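Local coordinates for reticulocyte binding protein (Streptococcus agalactiae COH1, PDB 3FAW) that probably hydrolyses the alpha-1,6 linkages of pullulan and related alpha-glucans as a pullulanase of the bacterial cell surface, at residues V214-W227 / D235-S247. Residues are numbered along the deposited sequence; the frame is centred on the assembly and turned at random.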
ATOM      1  N   VAL A 214      23.286 -21.813   2.496  1.00 19.20           N
ATOM      2  CA  VAL A 214      21.875 -21.537   2.219  1.00 18.51           C
ATOM      3  C   VAL A 214      21.679 -20.930   0.825  1.00 16.79           C
ATOM      4  O   VAL A 214      22.525 -20.181   0.342  1.00 17.04           O
ATOM      5  CB  VAL A 214      21.258 -20.629   3.314  1.00 18.97           C
ATOM      6  CG1 VAL A 214      21.793 -19.197   3.220  1.00 17.82           C
ATOM      7  CG2 VAL A 214      19.737 -20.664   3.238  1.00 19.78           C
ATOM      8  N   LYS A 215      20.562 -21.272   0.186  1.00 14.76           N
ATOM      9  CA  LYS A 215      20.253 -20.798  -1.167  1.00 13.61           C
ATOM     10  C   LYS A 215      19.270 -19.633  -1.110  1.00 13.21           C
ATOM     11  O   LYS A 215      18.163 -19.774  -0.573  1.00 13.43           O
ATOM     12  CB  LYS A 215      19.711 -21.945  -2.026  1.00 13.37           C
ATOM     13  CG  LYS A 215      20.745 -23.051  -2.261  1.00 14.26           C
ATOM     14  CD  LYS A 215      20.172 -24.281  -2.959  1.00 12.38           C
ATOM     15  CE  LYS A 215      21.230 -25.383  -3.046  1.00 13.89           C
ATOM     16  NZ  LYS A 215      20.752 -26.614  -3.735  1.00 11.91           N
ATOM     17  N   ILE A 216      19.676 -18.490  -1.665  1.00 12.24           N
ATOM     18  CA  ILE A 216      18.913 -17.238  -1.524  1.00 11.88           C
ATOM     19  C   ILE A 216      18.409 -16.663  -2.855  1.00 12.12           C
ATOM     20  O   ILE A 216      18.879 -17.032  -3.933  1.00 12.36           O
ATOM     21  CB  ILE A 216      19.719 -16.149  -0.727  1.00 10.34           C
ATOM     22  CG1 ILE A 216      20.919 -15.615  -1.517  1.00  9.95           C
ATOM     23  CG2 ILE A 216      20.189 -16.711   0.618  1.00  9.17           C
ATOM     24  CD1 ILE A 216      20.601 -14.484  -2.467  1.00  8.75           C
ATOM     25  N   LEU A 217      17.441 -15.754  -2.750  1.00 12.42           N
ATOM     26  CA  LEU A 217      16.834 -15.096  -3.908  1.00 12.00           C
ATOM     27  C   LEU A 217      17.432 -13.708  -4.064  1.00 12.71           C
ATOM     28  O   LEU A 217      17.384 -12.906  -3.135  1.00 12.41           O
ATOM     29  CB  LEU A 217      15.311 -14.992  -3.732  1.00 12.57           C
ATOM     30  CG  LEU A 217      14.543 -14.088  -4.706  1.00 11.50           C
ATOM     31  CD1 LEU A 217      14.838 -14.472  -6.152  1.00 14.17           C
ATOM     32  CD2 LEU A 217      13.032 -14.132  -4.437  1.00 10.58           C
ATOM     33  N   ASP A 218      18.001 -13.437  -5.237  1.00 13.49           N
ATOM     34  CA  ASP A 218      18.536 -12.115  -5.563  1.00 13.23           C
ATOM     35  C   ASP A 218      17.470 -11.044  -5.288  1.00 12.58           C
ATOM     36  O   ASP A 218      16.427 -11.028  -5.946  1.00 11.11           O
ATOM     37  CB  ASP A 218      18.966 -12.085  -7.036  1.00 12.23           C
ATOM     38  CG  ASP A 218      19.721 -10.823  -7.414  1.00 12.92           C
ATOM     39  OD1 ASP A 218      19.865  -9.908  -6.572  1.00 12.74           O
ATOM     40  OD2 ASP A 218      20.179 -10.743  -8.574  1.00 12.86           O
ATOM     41  N   PRO A 219      17.714 -10.158  -4.300  1.00 12.75           N
ATOM     42  CA  PRO A 219      16.715  -9.122  -4.018  1.00 12.45           C
ATOM     43  C   PRO A 219      16.485  -8.130  -5.164  1.00 12.78           C
ATOM     44  O   PRO A 219      15.421  -7.531  -5.229  1.00 12.66           O
ATOM     45  CB  PRO A 219      17.260  -8.412  -2.766  1.00 12.18           C
ATOM     46  CG  PRO A 219      18.664  -8.805  -2.646  1.00 14.71           C
ATOM     47  CD  PRO A 219      18.873 -10.083  -3.393  1.00 12.53           C
ATOM     48  N   TYR A 220      17.468  -7.981  -6.053  1.00 13.23           N
ATOM     49  CA  TYR A 220      17.372  -7.096  -7.217  1.00 12.78           C
ATOM     50  C   TYR A 220      16.944  -7.826  -8.494  1.00 13.34           C
ATOM     51  O   TYR A 220      17.099  -7.294  -9.591  1.00 13.52           O
ATOM     52  CB  TYR A 220      18.712  -6.378  -7.441  1.00 12.25           C
ATOM     53  CG  TYR A 220      18.897  -5.192  -6.533  1.00  8.92           C
ATOM     54  CD1 TYR A 220      19.123  -5.373  -5.172  1.00 12.17           C
ATOM     55  CD2 TYR A 220      18.827  -3.891  -7.023  1.00  7.57           C
ATOM     56  CE1 TYR A 220      19.280  -4.297  -4.325  1.00  8.32           C
ATOM     57  CE2 TYR A 220      18.985  -2.801  -6.178  1.00  8.82           C
ATOM     58  CZ  TYR A 220      19.212  -3.016  -4.827  1.00  8.17           C
ATOM     59  OH  TYR A 220      19.376  -1.964  -3.965  1.00  9.24           O
ATOM     60  N   ALA A 221      16.399  -9.031  -8.344  1.00 14.08           N
ATOM     61  CA  ALA A 221      15.865  -9.806  -9.466  1.00 15.59           C
ATOM     62  C   ALA A 221      14.730  -9.064 -10.185  1.00 16.53           C
ATOM     63  O   ALA A 221      13.784  -8.596  -9.545  1.00 16.77           O
ATOM     64  CB  ALA A 221      15.372 -11.176  -8.974  1.00 14.48           C
ATOM     65  N   LYS A 222      14.835  -8.968 -11.510  1.00 16.12           N
ATOM     66  CA  LYS A 222      13.862  -8.244 -12.331  1.00 16.01           C
ATOM     67  C   LYS A 222      12.720  -9.134 -12.822  1.00 15.24           C
ATOM     68  O   LYS A 222      11.699  -8.633 -13.294  1.00 16.28           O
ATOM     69  CB  LYS A 222      14.560  -7.584 -13.527  1.00 16.35           C
ATOM     70  CG  LYS A 222      15.709  -6.633 -13.155  1.00 18.06           C
ATOM     71  CD  LYS A 222      15.256  -5.494 -12.239  1.00 15.71           C
ATOM     72  CE  LYS A 222      16.405  -4.564 -11.888  1.00 17.93           C
ATOM     73  NZ  LYS A 222      17.462  -5.250 -11.091  1.00 16.29           N
ATOM     74  N   SER A 223      12.906 -10.449 -12.741  1.00 15.01           N
ATOM     75  CA  SER A 223      11.818 -11.406 -12.957  1.00 13.96           C
ATOM     76  C   SER A 223      12.145 -12.736 -12.277  1.00 14.06           C
ATOM     77  O   SER A 223      13.210 -12.885 -11.666  1.00 13.95           O
ATOM     78  CB  SER A 223      11.530 -11.611 -14.454  1.00 14.36           C
ATOM     79  OG  SER A 223      10.264 -12.237 -14.652  1.00 10.40           O
ATOM     80  N   LEU A 224      11.215 -13.685 -12.371  1.00 11.90           N
ATOM     81  CA  LEU A 224      11.311 -14.955 -11.655  1.00 12.20           C
ATOM     82  C   LEU A 224      10.752 -16.117 -12.470  1.00 12.14           C
ATOM     83  O   LEU A 224       9.989 -15.916 -13.418  1.00 12.22           O
ATOM     84  CB  LEU A 224      10.529 -14.891 -10.339  1.00 11.58           C
ATOM     85  CG  LEU A 224      10.775 -13.750  -9.345  1.00 12.40           C
ATOM     86  CD1 LEU A 224       9.659 -13.726  -8.309  1.00  7.43           C
ATOM     87  CD2 LEU A 224      12.141 -13.874  -8.669  1.00  7.85           C
ATOM     88  N   ALA A 225      11.134 -17.331 -12.078  1.00 12.78           N
ATOM     89  CA  ALA A 225      10.508 -18.552 -12.582  1.00 12.95           C
ATOM     90  C   ALA A 225       9.092 -18.659 -12.027  1.00 13.27           C
ATOM     91  O   ALA A 225       8.808 -18.128 -10.953  1.00 13.68           O
ATOM     92  CB  ALA A 225      11.321 -19.775 -12.179  1.00 11.02           C
ATOM     93  N   GLU A 226       8.209 -19.333 -12.762  1.00 13.52           N
ATOM     94  CA  GLU A 226       6.849 -19.594 -12.280  1.00 13.96           C
ATOM     95  C   GLU A 226       6.923 -20.162 -10.860  1.00 13.93           C
ATOM     96  O   GLU A 226       7.745 -21.037 -10.578  1.00 13.69           O
ATOM     97  CB  GLU A 226       6.068 -20.526 -13.226  1.00 14.35           C
ATOM     98  CG  GLU A 226       6.530 -21.999 -13.300  1.00 14.58           C
ATOM     99  CD  GLU A 226       7.879 -22.200 -13.984  1.00  9.99           C
ATOM    100  OE1 GLU A 226       8.394 -21.262 -14.629  1.00 12.19           O
ATOM    101  OE2 GLU A 226       8.430 -23.313 -13.875  1.00 13.16           O
ATOM    102  N   TRP A 227       6.081 -19.638  -9.974  1.00 14.17           N
ATOM    103  CA  TRP A 227       6.209 -19.881  -8.533  1.00 14.11           C
ATOM    104  C   TRP A 227       4.974 -20.575  -7.958  1.00 14.13           C
ATOM    105  O   TRP A 227       3.833 -20.163  -8.200  1.00 12.99           O
ATOM    106  CB  TRP A 227       6.482 -18.555  -7.810  1.00 13.48           C
ATOM    107  CG  TRP A 227       6.489 -18.623  -6.309  1.00 14.33           C
ATOM    108  CD1 TRP A 227       5.699 -17.905  -5.459  1.00 12.76           C
ATOM    109  CD2 TRP A 227       7.326 -19.444  -5.480  1.00 14.05           C
ATOM    110  NE1 TRP A 227       5.989 -18.231  -4.156  1.00 13.48           N
ATOM    111  CE2 TRP A 227       6.982 -19.170  -4.138  1.00 11.21           C
ATOM    112  CE3 TRP A 227       8.327 -20.388  -5.739  1.00 13.24           C
ATOM    113  CZ2 TRP A 227       7.603 -19.803  -3.058  1.00 13.35           C
ATOM    114  CZ3 TRP A 227       8.945 -21.017  -4.666  1.00 14.17           C
ATOM    115  CH2 TRP A 227       8.580 -20.720  -3.341  1.00 13.85           C
ATOM    116  N   ASP A 235      15.766 -27.074   1.408  1.00 18.97           N
ATOM    117  CA  ASP A 235      16.893 -26.673   0.575  1.00 17.83           C
ATOM    118  C   ASP A 235      16.580 -25.426  -0.255  1.00 17.21           C
ATOM    119  O   ASP A 235      17.321 -24.443  -0.219  1.00 16.93           O
ATOM    120  CB  ASP A 235      17.284 -27.823  -0.348  1.00 17.41           C
ATOM    121  CG  ASP A 235      18.492 -27.503  -1.195  1.00 17.70           C
ATOM    122  OD1 ASP A 235      19.514 -27.069  -0.623  1.00 17.54           O
ATOM    123  OD2 ASP A 235      18.419 -27.687  -2.430  1.00 17.94           O
ATOM    124  N   ILE A 236      15.493 -25.485  -1.017  1.00 16.39           N
ATOM    125  CA  ILE A 236      15.049 -24.351  -1.827  1.00 16.08           C
ATOM    126  C   ILE A 236      13.693 -23.877  -1.301  1.00 16.16           C
ATOM    127  O   ILE A 236      12.701 -24.597  -1.389  1.00 15.24           O
ATOM    128  CB  ILE A 236      14.962 -24.732  -3.319  1.00 16.11           C
ATOM    129  CG1 ILE A 236      16.370 -24.954  -3.884  1.00 15.21           C
ATOM    130  CG2 ILE A 236      14.244 -23.650  -4.107  1.00 14.70           C
ATOM    131  CD1 ILE A 236      16.399 -25.695  -5.213  1.00 15.18           C
ATOM    132  N   LYS A 237      13.669 -22.665  -0.748  1.00 16.77           N
ATOM    133  CA  LYS A 237      12.479 -22.132  -0.071  1.00 16.51           C
ATOM    134  C   LYS A 237      12.083 -20.742  -0.570  1.00 15.08           C
ATOM    135  O   LYS A 237      11.400 -19.982   0.126  1.00 14.78           O
ATOM    136  CB  LYS A 237      12.688 -22.132   1.452  1.00 17.54           C
ATOM    137  CG  LYS A 237      14.076 -21.726   1.937  1.00 17.91           C
ATOM    138  CD  LYS A 237      14.124 -21.738   3.470  1.00 19.37           C
ATOM    139  CE  LYS A 237      15.538 -21.832   4.009  1.00 22.00           C
ATOM    140  NZ  LYS A 237      16.343 -20.605   3.776  1.00 18.59           N
ATOM    141  N   THR A 238      12.510 -20.427  -1.789  1.00 13.33           N
ATOM    142  CA  THR A 238      12.155 -19.181  -2.450  1.00 12.63           C
ATOM    143  C   THR A 238      11.919 -19.457  -3.926  1.00 12.03           C
ATOM    144  O   THR A 238      12.275 -20.520  -4.442  1.00  9.48           O
ATOM    145  CB  THR A 238      13.282 -18.117  -2.339  1.00 13.78           C
ATOM    146  OG1 THR A 238      14.426 -18.535  -3.100  1.00 11.13           O
ATOM    147  CG2 THR A 238      13.682 -17.893  -0.893  1.00 11.53           C
ATOM    148  N   ALA A 239      11.321 -18.486  -4.603  1.00 12.81           N
ATOM    149  CA  ALA A 239      11.270 -18.497  -6.058  1.00 12.81           C
ATOM    150  C   ALA A 239      12.697 -18.331  -6.579  1.00 13.39           C
ATOM    151  O   ALA A 239      13.604 -17.950  -5.830  1.00 13.55           O
ATOM    152  CB  ALA A 239      10.370 -17.377  -6.574  1.00 13.56           C
ATOM    153  N   LYS A 240      12.896 -18.637  -7.857  1.00 12.97           N
ATOM    154  CA  LYS A 240      14.198 -18.485  -8.485  1.00 12.46           C
ATOM    155  C   LYS A 240      14.202 -17.219  -9.337  1.00 12.90           C
ATOM    156  O   LYS A 240      13.218 -16.917 -10.017  1.00 13.05           O
ATOM    157  CB  LYS A 240      14.524 -19.712  -9.342  1.00 11.88           C
ATOM    158  CG  LYS A 240      14.541 -21.027  -8.577  1.00 11.22           C
ATOM    159  CD  LYS A 240      14.893 -22.196  -9.492  1.00 10.13           C
ATOM    160  CE  LYS A 240      14.764 -23.537  -8.781  1.00 10.71           C
ATOM    161  NZ  LYS A 240      13.331 -23.942  -8.590  1.00  3.82           N
ATOM    162  N   ALA A 241      15.302 -16.474  -9.293  1.00 12.93           N
ATOM    163  CA  ALA A 241      15.442 -15.274 -10.125  1.00 13.63           C
ATOM    164  C   ALA A 241      15.567 -15.657 -11.601  1.00 13.15           C
ATOM    165  O   ALA A 241      15.877 -16.801 -11.926  1.00 12.82           O
ATOM    166  CB  ALA A 241      16.639 -14.452  -9.682  1.00 13.86           C
ATOM    167  N   ALA A 242      15.311 -14.700 -12.489  1.00 12.36           N
ATOM    168  CA  ALA A 242      15.377 -14.946 -13.933  1.00 11.43           C
ATOM    169  C   ALA A 242      16.247 -13.901 -14.612  1.00 11.94           C
ATOM    170  O   ALA A 242      16.276 -12.740 -14.192  1.00 10.65           O
ATOM    171  CB  ALA A 242      13.978 -14.937 -14.540  1.00 10.12           C
ATOM    172  N   PHE A 243      16.953 -14.317 -15.662  1.00 10.70           N
ATOM    173  CA  PHE A 243      17.736 -13.389 -16.475  1.00 12.36           C
ATOM    174  C   PHE A 243      16.831 -12.778 -17.541  1.00 11.23           C
ATOM    175  O   PHE A 243      16.373 -13.480 -18.443  1.00 11.82           O
ATOM    176  CB  PHE A 243      18.937 -14.087 -17.130  1.00 11.57           C
ATOM    177  CG  PHE A 243      19.925 -14.659 -16.147  1.00 11.75           C
ATOM    178  CD1 PHE A 243      20.516 -13.856 -15.186  1.00 12.62           C
ATOM    179  CD2 PHE A 243      20.278 -16.001 -16.198  1.00 15.31           C
ATOM    180  CE1 PHE A 243      21.429 -14.380 -14.283  1.00 14.20           C
ATOM    181  CE2 PHE A 243      21.189 -16.534 -15.292  1.00 15.63           C
ATOM    182  CZ  PHE A 243      21.765 -15.722 -14.338  1.00 14.71           C
ATOM    183  N   VAL A 244      16.561 -11.478 -17.412  1.00 11.62           N
ATOM    184  CA  VAL A 244      15.741 -10.738 -18.372  1.00 11.68           C
ATOM    185  C   VAL A 244      16.309  -9.350 -18.681  1.00 12.36           C
ATOM    186  O   VAL A 244      17.151  -8.823 -17.943  1.00 10.72           O
ATOM    187  CB  VAL A 244      14.276 -10.571 -17.876  1.00 12.69           C
ATOM    188  CG1 VAL A 244      13.557 -11.913 -17.853  1.00 11.07           C
ATOM    189  CG2 VAL A 244      14.235  -9.899 -16.497  1.00 10.17           C
ATOM    190  N   ASN A 245      15.824  -8.771 -19.779  1.00 12.21           N
ATOM    191  CA  ASN A 245      16.187  -7.423 -20.204  1.00 12.83           C
ATOM    192  C   ASN A 245      14.921  -6.561 -20.337  1.00 13.37           C
ATOM    193  O   ASN A 245      14.338  -6.469 -21.425  1.00 12.33           O
ATOM    194  CB  ASN A 245      16.960  -7.479 -21.529  1.00 13.70           C
ATOM    195  CG  ASN A 245      17.675  -6.171 -21.855  1.00 14.03           C
ATOM    196  OD1 ASN A 245      17.271  -5.095 -21.409  1.00 17.77           O
ATOM    197  ND2 ASN A 245      18.747  -6.263 -22.637  1.00 13.60           N
ATOM    198  N   PRO A 246      14.483  -5.939 -19.223  1.00 13.53           N
ATOM    199  CA  PRO A 246      13.259  -5.129 -19.169  1.00 14.07           C
ATOM    200  C   PRO A 246      13.098  -4.117 -20.305  1.00 13.81           C
ATOM    201  O   PRO A 246      12.008  -3.996 -20.867  1.00 12.76           O
ATOM    202  CB  PRO A 246      13.387  -4.407 -17.823  1.00 14.22           C
ATOM    203  CG  PRO A 246      14.138  -5.362 -16.978  1.00 13.64           C
ATOM    204  CD  PRO A 246      15.142  -5.994 -17.903  1.00 14.46           C
ATOM    205  N   SER A 247      14.179  -3.414 -20.637  1.00 14.31           N
ATOM    206  CA  SER A 247      14.145  -2.336 -21.638  1.00 16.21           C
ATOM    207  C   SER A 247      13.763  -2.815 -23.041  1.00 16.13           C
ATOM    208  O   SER A 247      13.233  -2.041 -23.842  1.00 15.98           O
ATOM    209  CB  SER A 247      15.500  -1.618 -21.687  1.00 16.47           C
ATOM    210  OG  SER A 247      16.545  -2.507 -22.041  1.00 18.66           O
TER
HETATM  211  O   HOH W   1      15.754 -20.650  -1.981  1.00 11.36           O
HETATM  212  O   HOH W   2      19.770 -24.045   0.840  1.00 17.74           O
HETATM  213  O   HOH W   3      17.161 -10.420 -13.081  1.00 13.87           O
HETATM  214  O   HOH W   4      10.227 -19.335  -8.958  1.00 11.09           O
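Lys215 and Asp235 meet because the lysine chain is extended beyond CG and Asp235 holds CG anti to its own backbone N. Lys215 NZ donates to Asp235 OD2 at 2.9 Å in a salt bridge, meeting the syn lone pair of that oxygen. Trp227 also has CG anti to its N (chi1 174°). With chi2 -122° this sets Ala239 N over one ring face, offset toward the rim, with Trp227 CE3 3.7 Å from Ala239 CB. Trp227 NE1 is hydrogen-bonded to Phe322 O. Between these sites Leu224 and Ala241 form a single beta bridge. Ala225 N donates to Lys240 O at 3.0 Å, nearly straight (161°). Ala242 N reaches Ser223 O at 2.9 Å, but from above the carbonyl plane and more bent. Ala221 CB and Leu217 CD1 pack on Ala241 CB. One water links Lys215 O, Lys237 N and Thr238 OG1, while another joins Lys222 N to Ala242 O. Ala241 also bonds through its backbone to Tyr203, which places strand 241-242 in the antiparallel sheet of the carbohydrate-binding module 48 region. Tyr220, Lys222 and Pro246 touch helix 432-449. Two direct backbone bonds and bridging waters thus join the segments, with the ionic pair at the more exposed end.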